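Local coordinates for nitrogenase molybdenum-iron protein alpha chain (Clostridium pasteurianum, PDB 4WES), which forms, with the beta chain, the molybdenum-iron component of nitrogenase, which reduces dinitrogen to ammonium on a molybdenum-iron-sulfur cofactor, at residues A[53-56]-A[57-61]; A[110-113]-A[114-118]; A[292-295]-A[296-300]; A[313-316]-A[317-320]. One frame throughout, in Å; residues are numbered along the deposited sequence. Where two conformers were deposited one is given.

Contact 1 (A[53-56]-A[57-61]); sequences CAYA and GCKGV. With CLF (Fe(8)-S(7) cluster), chain H; ICS (iron-sulfur-molybdenum cluster with interstitial carbon), chain F.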
loop_
_atom_site.group_PDB
_atom_site.type_symbol
_atom_site.label_atom_id
_atom_site.label_comp_id
_atom_site.label_asym_id
_atom_site.label_seq_id
_atom_site.Cartn_x
_atom_site.Cartn_y
_atom_site.Cartn_z
ATOM N N CYS A 53 -23.780 17.282 -22.858
ATOM C CA CYS A 53 -24.924 18.173 -22.834
ATOM C C CYS A 53 -24.529 19.644 -22.743
ATOM O O CYS A 53 -23.360 20.014 -22.551
ATOM C CB CYS A 53 -25.847 17.844 -21.671
ATOM S SG CYS A 53 -25.084 18.190 -20.059
ATOM N N ALA A 54 -25.527 20.526 -22.856
ATOM C CA ALA A 54 -25.261 21.970 -22.813
ATOM C C ALA A 54 -24.741 22.441 -21.461
ATOM O O ALA A 54 -23.969 23.384 -21.400
ATOM C CB ALA A 54 -26.519 22.739 -23.174
ATOM N N TYR A 55 -25.144 21.790 -20.376
ATOM C CA TYR A 55 -24.660 22.137 -19.064
ATOM C C TYR A 55 -23.169 21.847 -18.952
ATOM O O TYR A 55 -22.393 22.652 -18.435
ATOM C CB TYR A 55 -25.447 21.395 -17.975
ATOM C CG TYR A 55 -24.734 21.310 -16.660
ATOM C CD1 TYR A 55 -23.933 20.231 -16.350
ATOM C CD2 TYR A 55 -24.821 22.340 -15.721
ATOM C CE1 TYR A 55 -23.256 20.151 -15.174
ATOM C CE2 TYR A 55 -24.135 22.270 -14.536
ATOM C CZ TYR A 55 -23.347 21.182 -14.232
ATOM O OH TYR A 55 -22.699 21.109 -13.032
ATOM N N ALA A 56 -22.716 20.712 -19.512
ATOM C CA ALA A 56 -21.292 20.420 -19.557
ATOM C C ALA A 56 -20.553 21.527 -20.286
ATOM O O ALA A 56 -19.538 22.033 -19.820
ATOM C CB ALA A 56 -21.065 19.062 -20.225
ATOM N N GLY A 57 -21.062 21.924 -21.466
ATOM C CA GLY A 57 -20.381 22.938 -22.251
ATOM C C GLY A 57 -20.305 24.298 -21.580
ATOM O O GLY A 57 -19.345 25.056 -21.765
ATOM N N CYS A 58 -21.304 24.624 -20.788
ATOM C CA CYS A 58 -21.369 25.942 -20.112
ATOM C C CYS A 58 -20.649 25.932 -18.763
ATOM O O CYS A 58 -19.671 26.665 -18.564
ATOM C CB CYS A 58 -22.842 26.297 -19.930
ATOM S SG CYS A 58 -23.086 27.967 -19.248
ATOM N N LYS A 59 -21.095 25.091 -17.831
ATOM C CA LYS A 59 -20.506 25.035 -16.503
ATOM C C LYS A 59 -19.204 24.249 -16.491
ATOM O O LYS A 59 -18.193 24.683 -15.952
ATOM C CB LYS A 59 -21.510 24.449 -15.504
ATOM C CG LYS A 59 -21.153 24.576 -14.026
ATOM C CD LYS A 59 -20.194 23.554 -13.471
ATOM C CE LYS A 59 -20.063 23.750 -11.980
ATOM N NZ LYS A 59 -19.136 22.790 -11.320
ATOM N N GLY A 60 -19.257 23.033 -17.039
ATOM C CA GLY A 60 -18.098 22.171 -16.950
ATOM C C GLY A 60 -16.912 22.635 -17.765
ATOM O O GLY A 60 -15.769 22.329 -17.404
ATOM N N VAL A 61 -17.177 23.350 -18.854
ATOM C CA VAL A 61 -16.167 23.693 -19.840
ATOM C C VAL A 61 -15.799 25.176 -19.776
ATOM O O VAL A 61 -14.704 25.531 -19.338
ATOM C CB VAL A 61 -16.574 23.231 -21.266
ATOM C CG1 VAL A 61 -15.602 23.754 -22.306
ATOM C CG2 VAL A 61 -16.671 21.704 -21.292
HETATM FE FE1 CLF H . -29.152 17.063 -17.634
HETATM FE FE2 CLF H . -27.573 15.147 -17.375
HETATM FE FE3 CLF H . -26.513 17.478 -18.413
HETATM FE FE4 CLF H . -27.270 17.247 -15.819
HETATM S S1 CLF H . -29.169 15.816 -15.601
HETATM S S2A CLF H . -28.044 16.059 -19.426
HETATM S S4A CLF H . -25.559 16.134 -16.833
HETATM S S3A CLF H . -27.870 18.971 -17.241
HETATM FE FE5 CLF H . -27.101 15.538 -12.828
HETATM FE FE6 CLF H . -30.432 14.131 -12.733
HETATM FE FE7 CLF H . -27.956 12.953 -12.519
HETATM FE FE8 CLF H . -28.404 13.641 -15.081
HETATM S S2B CLF H . -28.680 14.849 -11.439
HETATM S S3B CLF H . -29.711 12.241 -13.855
HETATM S S4B CLF H . -26.356 13.715 -13.999
HETATM FE FE1 ICS F . -12.649 23.675 -27.128
HETATM MO MO1 ICS F . -13.186 17.615 -23.756
HETATM FE FE2 ICS F . -14.334 22.019 -25.910
HETATM FE FE3 ICS F . -11.856 22.332 -24.959
HETATM FE FE4 ICS F . -12.255 21.099 -27.279
HETATM FE FE5 ICS F . -12.480 18.842 -26.046
HETATM FE FE6 ICS F . -14.501 19.780 -24.645
HETATM FE FE7 ICS F . -12.087 20.056 -23.746
HETATM C CX ICS F . -12.903 20.699 -25.481
HETATM S S1A ICS F . -14.082 22.188 -28.150
HETATM S S1B ICS F . -14.463 17.820 -25.704
HETATM S S2A ICS F . -13.484 23.941 -25.049
HETATM S S2B ICS F . -16.165 21.153 -24.987
HETATM S S3A ICS F . -11.670 19.122 -28.132
HETATM S S3B ICS F . -13.891 19.518 -22.524
HETATM S S4A ICS F . -10.610 22.633 -26.829
HETATM S S4B ICS F . -11.035 18.228 -24.449
HETATM S S5A ICS F . -10.869 21.751 -23.040
#
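The carbonyl oxygen of Y55 draws three backbone N-H groups of the next turn: K59 N binds Y55 O at 2.8 Å, nearly in line with the carbonyl, while C58 N and G60 N add two weak, longer bonds. The spread of donors fits a helix that widens into a pi-type turn over 57-61. Before it, G57 N donates to C53 O and C58 N to A54 O. C53 is the N-cap: its SG accepts from A56 N at 3.5 Å and ligates the iron FE3 of the Fe(8)-S(7) cluster at 2.3 Å, so one sulfur serves both metal and helix start. SG sits between backbone N and carbonyl carbon (chi1 67°), where it can face A56 N. Y55 and K59 run side by side: Y55 CE2 meets K59 CB at 3.5 Å, and K59 CD reaches Y55 OH at 3.5 Å, the lysine chain bending at chi2 (-82°) to follow the ring. Y55 CB also touches cluster sulfur S3A at 3.5 Å. The phenol OH is held by C79 O and T73 OG1, and the ammonium of K59 by T83 OG1. At the far end V61 CG1 lies 3.5 Å from S2A of the iron-molybdenum cofactor, and A56 touches homocitrate, so this short helix spans the gap between the two clusters. Helix 182-196 packs on A54, C58 and V61, strands 69-74 and 138-143 touch K59, the latter also Y55, and Y51 of the beta chain lies against Y55 and A56.

Contact 2 (A[110-113]-A[114-118]); sequences MQES and DIVFG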
loop_
_atom_site.group_PDB
_atom_site.type_symbol
_atom_site.label_atom_id
_atom_site.label_comp_id
_atom_site.label_asym_id
_atom_site.label_seq_id
_atom_site.Cartn_x
_atom_site.Cartn_y
_atom_site.Cartn_z
ATOM N N MET A 110 -30.926 19.344 -5.511
ATOM C CA MET A 110 -32.375 19.366 -5.557
ATOM C C MET A 110 -32.957 18.004 -5.164
ATOM O O MET A 110 -32.441 16.941 -5.549
ATOM C CB MET A 110 -32.839 19.829 -6.941
ATOM C CG MET A 110 -32.564 21.306 -7.280
ATOM S SD MET A 110 -32.965 21.825 -8.990
ATOM C CE MET A 110 -34.594 21.143 -9.198
ATOM N N GLN A 111 -34.031 18.112 -4.397
ATOM C CA GLN A 111 -34.783 16.965 -3.909
ATOM C C GLN A 111 -36.181 16.963 -4.519
ATOM O O GLN A 111 -36.564 17.905 -5.234
ATOM C CB GLN A 111 -34.878 17.050 -2.377
ATOM C CG GLN A 111 -33.548 17.092 -1.671
ATOM C CD GLN A 111 -32.822 15.787 -1.823
ATOM O OE1 GLN A 111 -33.288 14.744 -1.337
ATOM N NE2 GLN A 111 -31.676 15.805 -2.468
ATOM N N GLU A 112 -36.958 15.928 -4.225
ATOM C CA GLU A 112 -38.298 15.866 -4.799
ATOM C C GLU A 112 -39.132 17.095 -4.414
ATOM O O GLU A 112 -39.936 17.592 -5.231
ATOM C CB GLU A 112 -39.005 14.566 -4.399
ATOM C CG GLU A 112 -40.324 14.350 -5.143
ATOM C CD GLU A 112 -40.903 12.970 -5.025
ATOM O OE1 GLU A 112 -41.511 12.473 -6.012
ATOM O OE2 GLU A 112 -40.755 12.414 -3.934
ATOM N N SER A 113 -38.975 17.602 -3.191
ATOM C CA SER A 113 -39.702 18.816 -2.796
ATOM C C SER A 113 -39.418 19.994 -3.718
ATOM O O SER A 113 -40.302 20.807 -4.018
ATOM C CB SER A 113 -39.410 19.172 -1.355
ATOM O OG SER A 113 -38.038 19.410 -1.125
ATOM N N ASP A 114 -38.167 20.127 -4.166
ATOM C CA ASP A 114 -37.845 21.197 -5.092
ATOM C C ASP A 114 -38.509 21.000 -6.447
ATOM O O ASP A 114 -38.944 21.952 -7.082
ATOM C CB ASP A 114 -36.328 21.270 -5.222
ATOM C CG ASP A 114 -35.663 21.506 -3.875
ATOM O OD1 ASP A 114 -35.908 22.607 -3.274
ATOM O OD2 ASP A 114 -34.941 20.590 -3.408
ATOM N N ILE A 115 -38.599 19.756 -6.907
ATOM C CA ILE A 115 -39.263 19.476 -8.158
ATOM C C ILE A 115 -40.756 19.751 -8.083
ATOM O O ILE A 115 -41.330 20.366 -8.994
ATOM C CB ILE A 115 -39.044 17.993 -8.574
ATOM C CG1 ILE A 115 -37.557 17.664 -8.741
ATOM C CG2 ILE A 115 -39.853 17.664 -9.822
ATOM C CD1 ILE A 115 -36.868 18.370 -9.865
ATOM N N VAL A 116 -41.372 19.375 -6.964
ATOM C CA VAL A 116 -42.827 19.502 -6.821
ATOM C C VAL A 116 -43.251 20.943 -6.518
ATOM O O VAL A 116 -44.242 21.426 -7.049
ATOM C CB VAL A 116 -43.345 18.527 -5.755
ATOM C CG1 VAL A 116 -44.844 18.709 -5.481
ATOM C CG2 VAL A 116 -43.094 17.077 -6.203
ATOM N N PHE A 117 -42.480 21.626 -5.669
ATOM C CA PHE A 117 -42.862 22.922 -5.163
ATOM C C PHE A 117 -42.033 24.072 -5.688
ATOM O O PHE A 117 -42.365 25.235 -5.419
ATOM C CB PHE A 117 -42.845 22.924 -3.623
ATOM C CG PHE A 117 -43.679 21.880 -3.007
ATOM C CD1 PHE A 117 -45.060 21.868 -3.205
ATOM C CD2 PHE A 117 -43.113 20.899 -2.232
ATOM C CE1 PHE A 117 -45.824 20.885 -2.630
ATOM C CE2 PHE A 117 -43.894 19.895 -1.672
ATOM C CZ PHE A 117 -45.260 19.899 -1.845
ATOM N N GLY A 118 -40.984 23.765 -6.439
ATOM C CA GLY A 118 -40.055 24.803 -6.932
ATOM C C GLY A 118 -38.769 24.817 -6.158
ATOM O O GLY A 118 -38.754 24.497 -4.965
HETATM O O HOH W 1 -37.673 22.131 -1.291
#
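Q111 N donates to D114 OD2 at 2.8 Å in an almost straight bond (171°), OD2 accepting through its anti lone pair, away from OD1. The aspartate reaches back because its CG stands beside its own backbone N (chi1 -58°), bringing the carboxylate to the N-terminal end of the helix. Its other oxygen, D114 OD1, accepts from a water at 2.7 Å, and the same water lies 2.8 Å from S113 OG, which links the two side chains. Behind this, the helix itself is carried by I115 N to Q111 O, V116 N to E112 O and F117 N to S113 O. Apolar contacts lie outside the polar group: the side chains of M110 and I115 cross at about a right angle, M110 CE 3.6 Å from I115 CD1 in the conformer given, and both residues rest on I150. V116 CG1 covers one face of the F117 ring, 3.7 Å above its centre. E112 and I115 pack on Y142 of the beta chain, and K21 of that chain touches Q111. With Q111 as N-cap, this is one half of a capping box, the bond from the N-cap N-H to the side chain of the third residue on, here opening the short helix 112-117 at the subunit interface.

Contact 3 (A[292-295]-A[296-300]); sequences IVET and LRDMA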
loop_
_atom_site.group_PDB
_atom_site.type_symbol
_atom_site.label_atom_id
_atom_site.label_comp_id
_atom_site.label_asym_id
_atom_site.label_seq_id
_atom_site.Cartn_x
_atom_site.Cartn_y
_atom_site.Cartn_z
ATOM N N ILE A 292 3.099 26.315 -33.027
ATOM C CA ILE A 292 3.588 27.369 -32.164
ATOM C C ILE A 292 4.415 28.376 -32.934
ATOM O O ILE A 292 4.240 29.603 -32.771
ATOM C CB ILE A 292 4.446 26.778 -31.024
ATOM C CG1 ILE A 292 3.645 25.817 -30.161
ATOM C CG2 ILE A 292 5.055 27.894 -30.189
ATOM C CD1 ILE A 292 4.514 24.808 -29.437
ATOM N N VAL A 293 5.333 27.893 -33.744
ATOM C CA VAL A 293 6.224 28.770 -34.509
ATOM C C VAL A 293 5.421 29.693 -35.428
ATOM O O VAL A 293 5.649 30.899 -35.517
ATOM C CB VAL A 293 7.241 27.945 -35.311
ATOM C CG1 VAL A 293 7.996 28.808 -36.313
ATOM C CG2 VAL A 293 8.222 27.296 -34.376
ATOM N N GLU A 294 4.466 29.094 -36.140
ATOM C CA GLU A 294 3.604 29.867 -37.058
ATOM C C GLU A 294 2.802 30.909 -36.267
ATOM O O GLU A 294 2.688 32.062 -36.699
ATOM C CB GLU A 294 2.660 28.947 -37.837
ATOM C CG GLU A 294 1.666 29.665 -38.713
ATOM C CD GLU A 294 0.852 28.714 -39.578
ATOM O OE1 GLU A 294 0.372 27.682 -39.065
ATOM O OE2 GLU A 294 0.708 29.011 -40.779
ATOM N N THR A 295 2.254 30.500 -35.122
ATOM C CA THR A 295 1.478 31.411 -34.284
ATOM C C THR A 295 2.342 32.610 -33.867
ATOM O O THR A 295 1.921 33.768 -33.984
ATOM C CB THR A 295 0.990 30.675 -33.030
ATOM O OG1 THR A 295 0.080 29.630 -33.390
ATOM C CG2 THR A 295 0.302 31.646 -32.078
ATOM N N LEU A 296 3.520 32.346 -33.336
ATOM C CA LEU A 296 4.380 33.411 -32.843
ATOM C C LEU A 296 4.776 34.335 -33.982
ATOM O O LEU A 296 4.871 35.554 -33.821
ATOM C CB LEU A 296 5.613 32.833 -32.155
ATOM C CG LEU A 296 5.345 32.050 -30.870
ATOM C CD1 LEU A 296 6.653 31.425 -30.382
ATOM C CD2 LEU A 296 4.757 32.950 -29.798
ATOM N N ARG A 297 5.060 33.779 -35.154
ATOM C CA ARG A 297 5.413 34.596 -36.303
ATOM C C ARG A 297 4.224 35.428 -36.806
ATOM O O ARG A 297 4.392 36.587 -37.186
ATOM C CB ARG A 297 6.034 33.739 -37.403
ATOM C CG ARG A 297 7.438 33.269 -37.025
ATOM C CD ARG A 297 8.007 32.265 -37.987
ATOM N NE ARG A 297 9.378 32.013 -37.621
ATOM C CZ ARG A 297 10.098 30.993 -38.070
ATOM N NH1 ARG A 297 9.542 30.080 -38.856
ATOM N NH2 ARG A 297 11.355 30.879 -37.703
ATOM N N ASP A 298 3.022 34.878 -36.731
ATOM C CA ASP A 298 1.832 35.656 -37.108
ATOM C C ASP A 298 1.617 36.825 -36.145
ATOM O O ASP A 298 1.255 37.935 -36.553
ATOM C CB ASP A 298 0.591 34.765 -37.084
ATOM C CG ASP A 298 0.483 33.811 -38.273
ATOM O OD1 ASP A 298 1.139 34.035 -39.302
ATOM O OD2 ASP A 298 -0.357 32.903 -38.188
ATOM N N MET A 299 1.804 36.547 -34.858
ATOM C CA MET A 299 1.637 37.580 -33.836
ATOM C C MET A 299 2.647 38.698 -34.086
ATOM O O MET A 299 2.306 39.892 -34.047
ATOM C CB MET A 299 1.871 37.012 -32.445
ATOM C CG MET A 299 0.803 36.061 -31.994
ATOM S SD MET A 299 1.216 35.322 -30.405
ATOM C CE MET A 299 1.039 36.765 -29.361
ATOM N N ALA A 300 3.900 38.353 -34.382
ATOM C CA ALA A 300 4.931 39.355 -34.609
ATOM C C ALA A 300 4.598 40.191 -35.846
ATOM O O ALA A 300 4.811 41.399 -35.865
ATOM C CB ALA A 300 6.290 38.700 -34.764
#
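Four consecutive backbone bonds carry the helix through this stretch: L296 N to I292 O, R297 N to V293 O, D298 N to E294 O and M299 N to T295 O. All are of ordinary helical length, the shortest being D298 N to E294 O at 2.8 Å. The side chains one turn apart run side by side. In the apolar pair, I292 CG2 meets L296 CD1 at 3.9 Å; T295 and M299 make a looser methyl-to-sulfur approach, T295 CG2 lying 4.1 Å from M299 SD. V293 meets the arginine differently: in the conformer given its CG1 branch stands over one face of the R297 guanidinium, 3.1 Å above the plane and offset toward the rim, with V293 CG1 3.2 Å from R297 NH1. An extended arginine chain, CG to NE, running alongside the valine places the flat group there. The polar ends find partners beyond the two segments. R297 NE makes a salt bridge with E313, while T295 OG1 bonds to G291 O and to N285 N. Helix 221-232 covers L296 and M299, and I316 of helix 306-334 packs on V293 and L296. The guanidinium thus leaves a face to a methyl and sends NE to a carboxylate, whereas E294 OE2 and D298 OD2, 4.8 Å apart, are not in contact, a spacing at which like charges would probably repel mildly.

Contact 4 (A[313-316]-A[317-320]); sequences EEVI and AEEI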
loop_
_atom_site.group_PDB
_atom_site.type_symbol
_atom_site.label_atom_id
_atom_site.label_comp_id
_atom_site.label_asym_id
_atom_site.label_seq_id
_atom_site.Cartn_x
_atom_site.Cartn_y
_atom_site.Cartn_z
ATOM N N GLU A 313 12.213 35.496 -32.796
ATOM C CA GLU A 313 13.124 34.546 -33.438
ATOM C C GLU A 313 14.173 34.016 -32.464
ATOM O O GLU A 313 14.540 32.841 -32.525
ATOM C CB GLU A 313 13.737 35.129 -34.714
ATOM C CG GLU A 313 12.684 35.408 -35.772
ATOM C CD GLU A 313 11.954 34.159 -36.220
ATOM O OE1 GLU A 313 10.744 34.236 -36.461
ATOM O OE2 GLU A 313 12.579 33.088 -36.339
ATOM N N GLU A 314 14.669 34.860 -31.558
ATOM C CA GLU A 314 15.619 34.375 -30.550
ATOM C C GLU A 314 14.979 33.299 -29.680
ATOM O O GLU A 314 15.611 32.273 -29.393
ATOM C CB GLU A 314 16.106 35.505 -29.643
ATOM C CG GLU A 314 17.002 36.481 -30.362
ATOM C CD GLU A 314 17.342 37.710 -29.547
ATOM O OE1 GLU A 314 16.766 37.925 -28.445
ATOM O OE2 GLU A 314 18.214 38.455 -30.041
ATOM N N VAL A 315 13.758 33.550 -29.207
ATOM C CA VAL A 315 13.099 32.601 -28.327
ATOM C C VAL A 315 12.756 31.296 -29.046
ATOM O O VAL A 315 12.981 30.219 -28.505
ATOM C CB VAL A 315 11.865 33.246 -27.664
ATOM C CG1 VAL A 315 11.029 32.221 -26.923
ATOM C CG2 VAL A 315 12.311 34.367 -26.711
ATOM N N ILE A 316 12.251 31.401 -30.268
ATOM C CA ILE A 316 11.980 30.193 -31.079
ATOM C C ILE A 316 13.263 29.361 -31.187
ATOM O O ILE A 316 13.249 28.146 -30.937
ATOM C CB ILE A 316 11.426 30.551 -32.473
ATOM C CG1 ILE A 316 9.983 31.054 -32.363
ATOM C CG2 ILE A 316 11.499 29.350 -33.406
ATOM C CD1 ILE A 316 9.477 31.684 -33.621
ATOM N N ALA A 317 14.376 29.999 -31.539
ATOM C CA ALA A 317 15.594 29.241 -31.756
ATOM C C ALA A 317 16.090 28.565 -30.477
ATOM O O ALA A 317 16.500 27.393 -30.516
ATOM C CB ALA A 317 16.671 30.139 -32.323
ATOM N N GLU A 318 16.025 29.280 -29.348
ATOM C CA GLU A 318 16.533 28.706 -28.117
ATOM C C GLU A 318 15.621 27.580 -27.616
ATOM O O GLU A 318 16.085 26.554 -27.104
ATOM C CB GLU A 318 16.774 29.739 -27.031
ATOM C CG GLU A 318 15.601 30.251 -26.312
ATOM C CD GLU A 318 15.962 31.414 -25.434
ATOM O OE1 GLU A 318 17.135 31.832 -25.425
ATOM O OE2 GLU A 318 15.068 31.935 -24.795
ATOM N N GLU A 319 14.302 27.766 -27.739
ATOM C CA GLU A 319 13.352 26.748 -27.301
ATOM C C GLU A 319 13.499 25.461 -28.134
ATOM O O GLU A 319 13.495 24.347 -27.601
ATOM C CB GLU A 319 11.938 27.299 -27.383
ATOM C CG GLU A 319 11.608 28.385 -26.360
ATOM C CD GLU A 319 11.469 27.884 -24.932
ATOM O OE1 GLU A 319 11.039 26.718 -24.714
ATOM O OE2 GLU A 319 11.654 28.701 -24.008
ATOM N N ILE A 320 13.654 25.616 -29.446
ATOM C CA ILE A 320 13.792 24.452 -30.314
ATOM C C ILE A 320 15.135 23.777 -30.048
ATOM O O ILE A 320 15.209 22.542 -29.967
ATOM C CB ILE A 320 13.609 24.827 -31.780
ATOM C CG1 ILE A 320 12.144 25.187 -32.038
ATOM C CG2 ILE A 320 14.081 23.682 -32.696
ATOM C CD1 ILE A 320 11.835 25.613 -33.443
#
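E313 opens a regular alpha-helical turn of the long helix 306-334, its carbonyl taking A317 N while its carboxylate is engaged by R297. E314 follows, accepting E318 N on its carbonyl; its carboxylate forms a salt bridge with R311, nearly one turn earlier. V315 accepts E319 N on its carbonyl, V315 O to E319 N being 2.9 Å. Its two methyls meet different glutamates: CG1 lies 3.9 Å from E319 CG, alongside, whereas CG2 is crossed obliquely by the end of E318, with V315 CG2 4.1 Å from E318 OE2. The E318 CG stands between its backbone N and carbonyl carbon (chi1 77°), which sets E318 CG 3.4 Å from V315 O. Both carboxylates reach K231 of helix 221-232; the acids share this lysine, and E319 alone also pairs with R227, which probably favours their charged form. V315 itself packs on V228 and I232 of that helix. I316, which faces helix 289-303, closes the segment: I316 O takes I320 N, and the two isoleucine side chains run alongside each other in the same direction, with I316 CG2 3.8 Å from I320 CD1.

Overall arrangement
The four contacts follow one another along the chain, and each is a turn or a start within a single helix. Contact 1, on helix 54-63, lies nearest the centre of the chain, between the two metal clusters. Contact 2, on helix 112-117, is about 23 Å from it between centres. Contacts 3 and 4 sit on the other side of the chain's centre from contact 2, on successive helices 289-303 and 306-334, their centres about 12 Å apart. Contact 1 thus serves both clusters, and contacts 1 and 2 both meet the beta chain, while contacts 3 and 4 meet where helices 289-303 and 306-334 pack, through one salt bridge and apolar side chains.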